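DNR protein (Pseudomonas aeruginosa, PDB 2Z69) probably regulates transcription as a DNA-binding factor in dissimilative nitrate respiration and is implicated in nitric oxide sensing; the chain is its sensor domain. Local coordinates at residues E5-H10 with Q27-L32; L13-S16 with F20-L23; R121-Q124 with L129-A132. One frame throughout, in Å; residues are numbered along the deposited sequence.

Interaction 1 (E5-H10 with Q27-L32); sequences EFQRVH and QLQELL
Gln29 and Leu32 are the two residues of the second helix that meet the first, and they pair in order with Gln7 and His10. Both pairs are spaced three residues apart, so each helix offers one strip of its surface. The backbones come nearest at Gln7 CA and Gln29 CA, 7.3 Å apart. Gln29 is the more exposed of the two. Its CG lies anti to the backbone N (chi1 -172°), which carries an extended chain over to Gln7. There the two amides meet with their planes 52° apart, nitrogen facing nitrogen: Gln29 NE2 is 3.6 Å from Gln7 NE2, and Gln7 OE1 is farther, 4.0 Å from Gln29 NE2. As modelled, then, this is contact between amides and not a hydrogen bond. A crystal neighbour also touches Gln29, so its pose may owe something to the lattice. One turn on, Leu32 makes the apolar half of the contact. Its two methyls, CD1 and CD2, fork round the base of the histidine, each 4.1 Å from His10 CB. The imidazole itself heads away from this helix. Phe6 O stands over one of its faces, offset toward the rim, while His10 ND1 lies at the edge of the Phe6 ring, in its plane. The joint buries 171 Å² in all, a light surface contact with no buried residue among the four. It joins the N-terminal helix 6-14 to helix 25-33 beside the beta barrel of the sensor domain. Farther along helix 6-14, Gln11 and Leu14 continue the packing against Leu32. Strand 109-115 packs against both helices here, its Phe112 touching Leu32 and meeting the His10 ring edge-to-face, while Leu31 touches Phe114 and, on helix 116-123, Tyr119.

Interaction 2 (L13-S16 with F20-L23); sequences LLQS and FEPL
The Phe20 ring takes Leu14 on one face: CD2 stands 4.1 Å above the ring plane, offset toward the rim and closest to CE1. Nearer the backbone, Leu14 O lies 3.3 Å from Phe20 CB, so backbone and side chain of Leu14 both press on the phenylalanine. The other flat group is the Gln15 amide. Its chain leaves with CG anti to the backbone N (chi1 -163°) and then bends, swinging NE2 in among carbonyls of the type I turn Phe20-Leu23. Gln15 NE2 donates to Leu23 O at 3.3 Å, a bent bond of 136° at the hydrogen, with the acceptor 32° out of the amide plane. Phe20 O is closer still, 2.7 Å from Gln15 NE2, and itself accepts the turn's own bond from Leu23 N. Glu21 O is also near, but at a poor angle. The glutamine thus links the segment leaving helix 6-14 to the turn that follows. Around this joint, Phe20 packs on Leu28 and Leu31 of helix 25-33 and on Phe56 of strand 55-59, and meets the Phe114 ring with the two planes at about 45°; Pro22 and Leu23 touch Leu129 of helix 127-140.

Interaction 3 (R121-Q124 with L129-A132); sequences RQLQ and LALA
Leu123 carries this contact from its side of the bend, meeting Leu129 and Ala130 of the next helix. The segment arrives through Gln122, which turns its amide away from helix 127-140, toward Gln27 and Glu30 of helix 25-33, and gives a weak hydrogen bond from NE2 back to Ala118 O. Leu123 does the reaching. With CG anti to the backbone N (chi1 -170°), its side chain extends across the turn, and a single methyl, CD1, does all the touching. That methyl fits into the angle between Leu129 and Ala130. On the Leu129 side, Leu123 CD1 lies 3.7 Å from Leu129 CG, with CB and CD2 of the same residue scarcely farther. On the other side, Leu123 CD1 is 3.8 Å from Ala130 CB. Between these, Leu123 CD1 presses onto the backbone itself, 3.3 Å from Ala130 N. Leu123 CD1 is also 3.4 Å from Ala130 CA, tighter than ordinary carbon-carbon contact. The CA atoms of the two segments come nearest at Leu123 CA and Ala130 CA, 6.0 Å apart, and the small alanine side chain suits so near an approach. Gln124, next in line, points its own side chain away from the second segment and packs instead on Leu131 of the second subunit. That subunit comes in close: its Leu131 also lies on Leu123, and Ala130 meets Ala130 of the second subunit, consistent with helix 127-140 being the dimerization helix. Nothing polar joins the two segments. The 147 Å² they bury rests on van der Waals contact among three buried residues, so between these segments the fit is one of shape, with no directed bond, and the same leucine that fastens the bend also helps form the subunit interface.

In the fold
The three contacts form a chain across the helical side of the sensor domain, leading from the N-terminal helix to the subunit interface. Interactions 1 and 2 share helix 6-14 and have centres about 10 Å apart; Leu31 CD2 packs 3.5 Å from Phe20 CD2, and Leu32 CD2 lies equally near Leu14 CD1. Interaction 2 then leads to interaction 3, about 13 Å away between centres, through Pro22 CG, 3.7 Å from Leu129 CD1. Interactions 1 and 3, with centres about 18 Å apart, still meet directly where Gln27 CG packs on Gln122 OE1. All three lie on helices and turns flanking the beta barrel; only interaction 3 reaches the second subunit.

Interaction 1 (E5-H10 with Q27-L32)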
loop_
_atom_site.group_PDB
_atom_site.type_symbol
_atom_site.label_atom_id
_atom_site.label_comp_id
_atom_site.label_asym_id
_atom_site.label_seq_id
_atom_site.Cartn_x
_atom_site.Cartn_y
_atom_site.Cartn_z
ATOM N N GLU B 5 22.150 3.926 28.674
ATOM C CA GLU B 5 22.036 5.246 28.021
ATOM C C GLU B 5 21.880 5.183 26.501
ATOM O O GLU B 5 21.236 6.052 25.903
ATOM C CB GLU B 5 23.263 6.117 28.331
ATOM C CG GLU B 5 23.783 6.052 29.759
ATOM C CD GLU B 5 25.219 6.559 29.887
ATOM O OE1 GLU B 5 25.723 6.655 31.027
ATOM O OE2 GLU B 5 25.849 6.858 28.846
ATOM N N PHE B 6 22.482 4.163 25.887
ATOM C CA PHE B 6 22.490 3.991 24.435
ATOM C C PHE B 6 21.094 3.979 23.795
ATOM O O PHE B 6 20.952 4.301 22.612
ATOM C CB PHE B 6 23.235 2.704 24.055
ATOM C CG PHE B 6 22.483 1.441 24.395
ATOM C CD1 PHE B 6 22.569 0.884 25.675
ATOM C CD2 PHE B 6 21.683 0.809 23.432
ATOM C CE1 PHE B 6 21.870 -0.281 26.001
ATOM C CE2 PHE B 6 20.975 -0.357 23.747
ATOM C CZ PHE B 6 21.073 -0.909 25.030
ATOM N N GLN B 7 20.080 3.581 24.565
ATOM C CA GLN B 7 18.716 3.510 24.048
ATOM C C GLN B 7 18.169 4.912 23.769
ATOM O O GLN B 7 17.483 5.115 22.766
ATOM C CB GLN B 7 17.796 2.704 24.974
ATOM C CG GLN B 7 17.586 3.291 26.354
ATOM C CD GLN B 7 16.215 2.977 26.906
ATOM O OE1 GLN B 7 15.487 3.876 27.325
ATOM N NE2 GLN B 7 15.846 1.701 26.897
ATOM N N ARG B 8 18.508 5.870 24.637
ATOM C CA ARG B 8 18.164 7.282 24.436
ATOM C C ARG B 8 18.719 7.821 23.115
ATOM O O ARG B 8 17.954 8.261 22.252
ATOM C CB ARG B 8 18.644 8.133 25.619
ATOM N N VAL B 9 20.041 7.760 22.948
ATOM C CA VAL B 9 20.696 8.223 21.708
ATOM C C VAL B 9 20.182 7.531 20.424
ATOM O O VAL B 9 20.013 8.192 19.397
ATOM C CB VAL B 9 22.275 8.265 21.822
ATOM C CG1 VAL B 9 22.809 7.195 22.780
ATOM C CG2 VAL B 9 22.963 8.174 20.444
ATOM N N HIS B 10 19.912 6.228 20.478
ATOM C CA HIS B 10 19.403 5.530 19.281
ATOM C C HIS B 10 17.944 5.889 18.985
ATOM O O HIS B 10 17.589 6.129 17.835
ATOM C CB HIS B 10 19.565 4.014 19.369
ATOM C CG HIS B 10 20.976 3.552 19.562
ATOM N ND1 HIS B 10 21.279 2.297 20.043
ATOM C CD2 HIS B 10 22.164 4.176 19.364
ATOM C CE1 HIS B 10 22.590 2.166 20.129
ATOM N NE2 HIS B 10 23.150 3.292 19.722
ATOM N N GLN B 27 6.941 1.941 21.301
ATOM C CA GLN B 27 7.046 1.093 20.103
ATOM C C GLN B 27 8.443 1.084 19.513
ATOM O O GLN B 27 8.919 0.044 19.063
ATOM C CB GLN B 27 6.016 1.520 19.046
ATOM C CG GLN B 27 4.572 1.120 19.417
ATOM C CD GLN B 27 3.518 1.813 18.569
ATOM O OE1 GLN B 27 3.793 2.795 17.881
ATOM N NE2 GLN B 27 2.291 1.310 18.634
ATOM N N LEU B 28 9.095 2.245 19.536
ATOM C CA LEU B 28 10.453 2.405 19.020
ATOM C C LEU B 28 11.457 1.590 19.839
ATOM O O LEU B 28 12.305 0.890 19.276
ATOM C CB LEU B 28 10.842 3.891 18.997
ATOM C CG LEU B 28 12.053 4.300 18.167
ATOM C CD1 LEU B 28 12.133 3.543 16.830
ATOM C CD2 LEU B 28 12.030 5.789 17.935
ATOM N N GLN B 29 11.337 1.684 21.163
ATOM C CA GLN B 29 12.126 0.914 22.114
ATOM C C GLN B 29 12.009 -0.580 21.816
ATOM O O GLN B 29 13.006 -1.285 21.775
ATOM C CB GLN B 29 11.645 1.237 23.549
ATOM C CG GLN B 29 12.482 0.673 24.707
ATOM C CD GLN B 29 11.744 0.692 26.069
ATOM O OE1 GLN B 29 10.759 -0.029 26.278
ATOM N NE2 GLN B 29 12.240 1.506 26.997
ATOM N N GLU B 30 10.786 -1.053 21.590
ATOM C CA GLU B 30 10.527 -2.475 21.348
ATOM C C GLU B 30 11.166 -2.953 20.037
ATOM O O GLU B 30 11.670 -4.077 19.948
ATOM C CB GLU B 30 9.019 -2.757 21.368
ATOM C CG GLU B 30 8.648 -4.249 21.338
ATOM C CD GLU B 30 7.155 -4.527 21.512
ATOM O OE1 GLU B 30 6.397 -3.621 21.933
ATOM O OE2 GLU B 30 6.734 -5.673 21.240
ATOM N N LEU B 31 11.158 -2.072 19.038
ATOM C CA LEU B 31 11.761 -2.327 17.727
ATOM C C LEU B 31 13.283 -2.435 17.814
ATOM O O LEU B 31 13.869 -3.393 17.288
ATOM C CB LEU B 31 11.338 -1.230 16.727
ATOM C CG LEU B 31 11.684 -1.369 15.241
ATOM C CD1 LEU B 31 11.238 -2.720 14.667
ATOM C CD2 LEU B 31 11.080 -0.226 14.454
ATOM N N LEU B 32 13.901 -1.445 18.469
ATOM C CA LEU B 32 15.327 -1.501 18.837
ATOM C C LEU B 32 15.720 -2.746 19.632
ATOM O O LEU B 32 16.769 -3.329 19.390
ATOM C CB LEU B 32 15.759 -0.244 19.604
ATOM C CG LEU B 32 16.012 0.982 18.726
ATOM C CD1 LEU B 32 15.922 2.241 19.550
ATOM C CD2 LEU B 32 17.370 0.877 18.027
#

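Interaction 2 (L13-S16 with F20-L23)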
loop_
_atom_site.group_PDB
_atom_site.type_symbol
_atom_site.label_atom_id
_atom_site.label_comp_id
_atom_site.label_asym_id
_atom_site.label_seq_id
_atom_site.Cartn_x
_atom_site.Cartn_y
_atom_site.Cartn_z
ATOM N N LEU B 13 18.124 9.417 17.104
ATOM C CA LEU B 13 18.454 9.509 15.665
ATOM C C LEU B 13 17.416 8.801 14.778
ATOM O O LEU B 13 17.090 9.267 13.690
ATOM C CB LEU B 13 19.912 9.083 15.368
ATOM C CG LEU B 13 20.376 7.670 14.982
ATOM C CD1 LEU B 13 21.804 7.699 14.453
ATOM C CD2 LEU B 13 20.267 6.691 16.132
ATOM N N LEU B 14 16.859 7.706 15.277
ATOM C CA LEU B 14 15.821 6.973 14.563
ATOM C C LEU B 14 14.495 7.690 14.464
ATOM O O LEU B 14 13.757 7.484 13.488
ATOM C CB LEU B 14 15.590 5.615 15.209
ATOM C CG LEU B 14 16.757 4.674 14.985
ATOM C CD1 LEU B 14 16.457 3.342 15.644
ATOM C CD2 LEU B 14 16.930 4.490 13.493
ATOM N N GLN B 15 14.167 8.498 15.480
ATOM C CA GLN B 15 12.856 9.122 15.549
ATOM C C GLN B 15 12.695 10.183 14.454
ATOM O O GLN B 15 11.578 10.525 14.069
ATOM C CB GLN B 15 12.589 9.691 16.959
ATOM C CG GLN B 15 11.128 9.995 17.244
ATOM C CD GLN B 15 10.268 8.750 17.503
ATOM O OE1 GLN B 15 10.205 8.244 18.630
ATOM N NE2 GLN B 15 9.565 8.284 16.469
ATOM N N SER B 16 13.811 10.684 13.930
ATOM C CA SER B 16 13.769 11.703 12.866
ATOM C C SER B 16 13.309 11.120 11.532
ATOM O O SER B 16 12.663 11.794 10.728
ATOM C CB SER B 16 15.134 12.384 12.698
ATOM O OG SER B 16 16.176 11.429 12.626
ATOM N N PHE B 20 10.080 5.503 11.305
ATOM C CA PHE B 20 10.046 5.284 12.743
ATOM C C PHE B 20 9.394 6.460 13.448
ATOM O O PHE B 20 9.036 6.353 14.612
ATOM C CB PHE B 20 11.466 5.055 13.305
ATOM C CG PHE B 20 12.269 4.057 12.531
ATOM C CD1 PHE B 20 13.138 4.472 11.525
ATOM C CD2 PHE B 20 12.136 2.705 12.780
ATOM C CE1 PHE B 20 13.889 3.536 10.788
ATOM C CE2 PHE B 20 12.855 1.775 12.040
ATOM C CZ PHE B 20 13.743 2.196 11.052
ATOM N N GLU B 21 9.251 7.576 12.732
ATOM C CA GLU B 21 8.646 8.808 13.279
ATOM C C GLU B 21 7.254 8.617 13.907
ATOM O O GLU B 21 7.040 9.021 15.065
ATOM C CB GLU B 21 8.631 9.920 12.207
ATOM C CG GLU B 21 7.544 10.987 12.375
ATOM C CD GLU B 21 7.759 11.861 13.590
ATOM O OE1 GLU B 21 8.921 11.957 14.046
ATOM O OE2 GLU B 21 6.769 12.448 14.091
ATOM N N PRO B 22 6.296 8.012 13.160
ATOM C CA PRO B 22 4.930 7.910 13.721
ATOM C C PRO B 22 4.814 6.932 14.903
ATOM O O PRO B 22 3.767 6.883 15.570
ATOM C CB PRO B 22 4.089 7.427 12.529
ATOM C CG PRO B 22 4.985 7.564 11.300
ATOM C CD PRO B 22 6.376 7.422 11.810
ATOM N N LEU B 23 5.887 6.176 15.157
ATOM C CA LEU B 23 5.958 5.279 16.301
ATOM C C LEU B 23 6.074 6.064 17.593
ATOM O O LEU B 23 6.736 7.107 17.631
ATOM C CB LEU B 23 7.153 4.336 16.172
ATOM C CG LEU B 23 7.093 3.288 15.058
ATOM C CD1 LEU B 23 8.356 2.436 15.069
ATOM C CD2 LEU B 23 5.868 2.411 15.210
#

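Interaction 3 (R121-Q124 with L129-A132)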
loop_
_atom_site.group_PDB
_atom_site.type_symbol
_atom_site.label_atom_id
_atom_site.label_comp_id
_atom_site.label_asym_id
_atom_site.label_seq_id
_atom_site.Cartn_x
_atom_site.Cartn_y
_atom_site.Cartn_z
ATOM N N ARG B 121 4.644 -5.923 13.389
ATOM C CA ARG B 121 3.941 -6.048 14.651
ATOM C C ARG B 121 3.552 -4.684 15.223
ATOM O O ARG B 121 2.449 -4.538 15.768
ATOM C CB ARG B 121 4.800 -6.816 15.645
ATOM C CG ARG B 121 4.031 -7.798 16.554
ATOM C CD ARG B 121 5.036 -8.645 17.359
ATOM N NE ARG B 121 5.903 -9.406 16.474
ATOM C CZ ARG B 121 7.196 -9.646 16.685
ATOM N NH1 ARG B 121 7.814 -9.175 17.770
ATOM N NH2 ARG B 121 7.879 -10.350 15.790
ATOM N N GLN B 122 4.448 -3.702 15.114
ATOM C CA GLN B 122 4.176 -2.319 15.579
ATOM C C GLN B 122 3.107 -1.691 14.720
ATOM O O GLN B 122 2.225 -0.973 15.200
ATOM C CB GLN B 122 5.422 -1.422 15.498
ATOM C CG GLN B 122 6.635 -1.979 16.164
ATOM C CD GLN B 122 6.315 -2.533 17.523
ATOM O OE1 GLN B 122 5.929 -1.795 18.436
ATOM N NE2 GLN B 122 6.447 -3.851 17.666
ATOM N N LEU B 123 3.219 -1.966 13.427
ATOM C CA LEU B 123 2.303 -1.452 12.433
ATOM C C LEU B 123 0.875 -1.844 12.763
ATOM O O LEU B 123 -0.028 -1.030 12.641
ATOM C CB LEU B 123 2.715 -1.968 11.049
ATOM C CG LEU B 123 2.062 -1.397 9.809
ATOM C CD1 LEU B 123 2.192 0.081 9.831
ATOM C CD2 LEU B 123 2.771 -1.965 8.599
ATOM N N GLN B 124 0.680 -3.086 13.191
ATOM C CA GLN B 124 -0.639 -3.591 13.546
ATOM C C GLN B 124 -1.344 -2.810 14.659
ATOM O O GLN B 124 -2.549 -2.959 14.824
ATOM C CB GLN B 124 -0.567 -5.065 13.911
ATOM C CG GLN B 124 -0.138 -5.960 12.751
ATOM C CD GLN B 124 0.170 -7.370 13.211
ATOM O OE1 GLN B 124 -0.401 -7.849 14.193
ATOM N NE2 GLN B 124 1.082 -8.046 12.504
ATOM N N LEU B 129 0.977 5.139 11.041
ATOM C CA LEU B 129 2.067 4.503 10.300
ATOM C C LEU B 129 1.549 3.666 9.136
ATOM O O LEU B 129 2.095 3.746 8.037
ATOM C CB LEU B 129 2.971 3.670 11.224
ATOM C CG LEU B 129 4.238 3.052 10.624
ATOM C CD1 LEU B 129 5.173 4.103 10.078
ATOM C CD2 LEU B 129 4.956 2.146 11.627
ATOM N N ALA B 130 0.510 2.870 9.370
ATOM C CA ALA B 130 -0.103 2.090 8.293
ATOM C C ALA B 130 -0.519 2.985 7.132
ATOM O O ALA B 130 -0.190 2.699 5.986
ATOM C CB ALA B 130 -1.277 1.285 8.807
ATOM N N LEU B 131 -1.206 4.086 7.446
ATOM C CA LEU B 131 -1.656 5.058 6.443
ATOM C C LEU B 131 -0.519 5.733 5.686
ATOM O O LEU B 131 -0.639 5.986 4.483
ATOM C CB LEU B 131 -2.567 6.127 7.084
ATOM C CG LEU B 131 -3.868 5.604 7.711
ATOM C CD1 LEU B 131 -4.811 6.765 7.985
ATOM C CD2 LEU B 131 -4.561 4.515 6.846
ATOM N N ALA B 132 0.555 6.063 6.398
ATOM C CA ALA B 132 1.756 6.619 5.776
ATOM C C ALA B 132 2.364 5.659 4.731
ATOM O O ALA B 132 2.713 6.073 3.619
ATOM C CB ALA B 132 2.797 6.989 6.844
#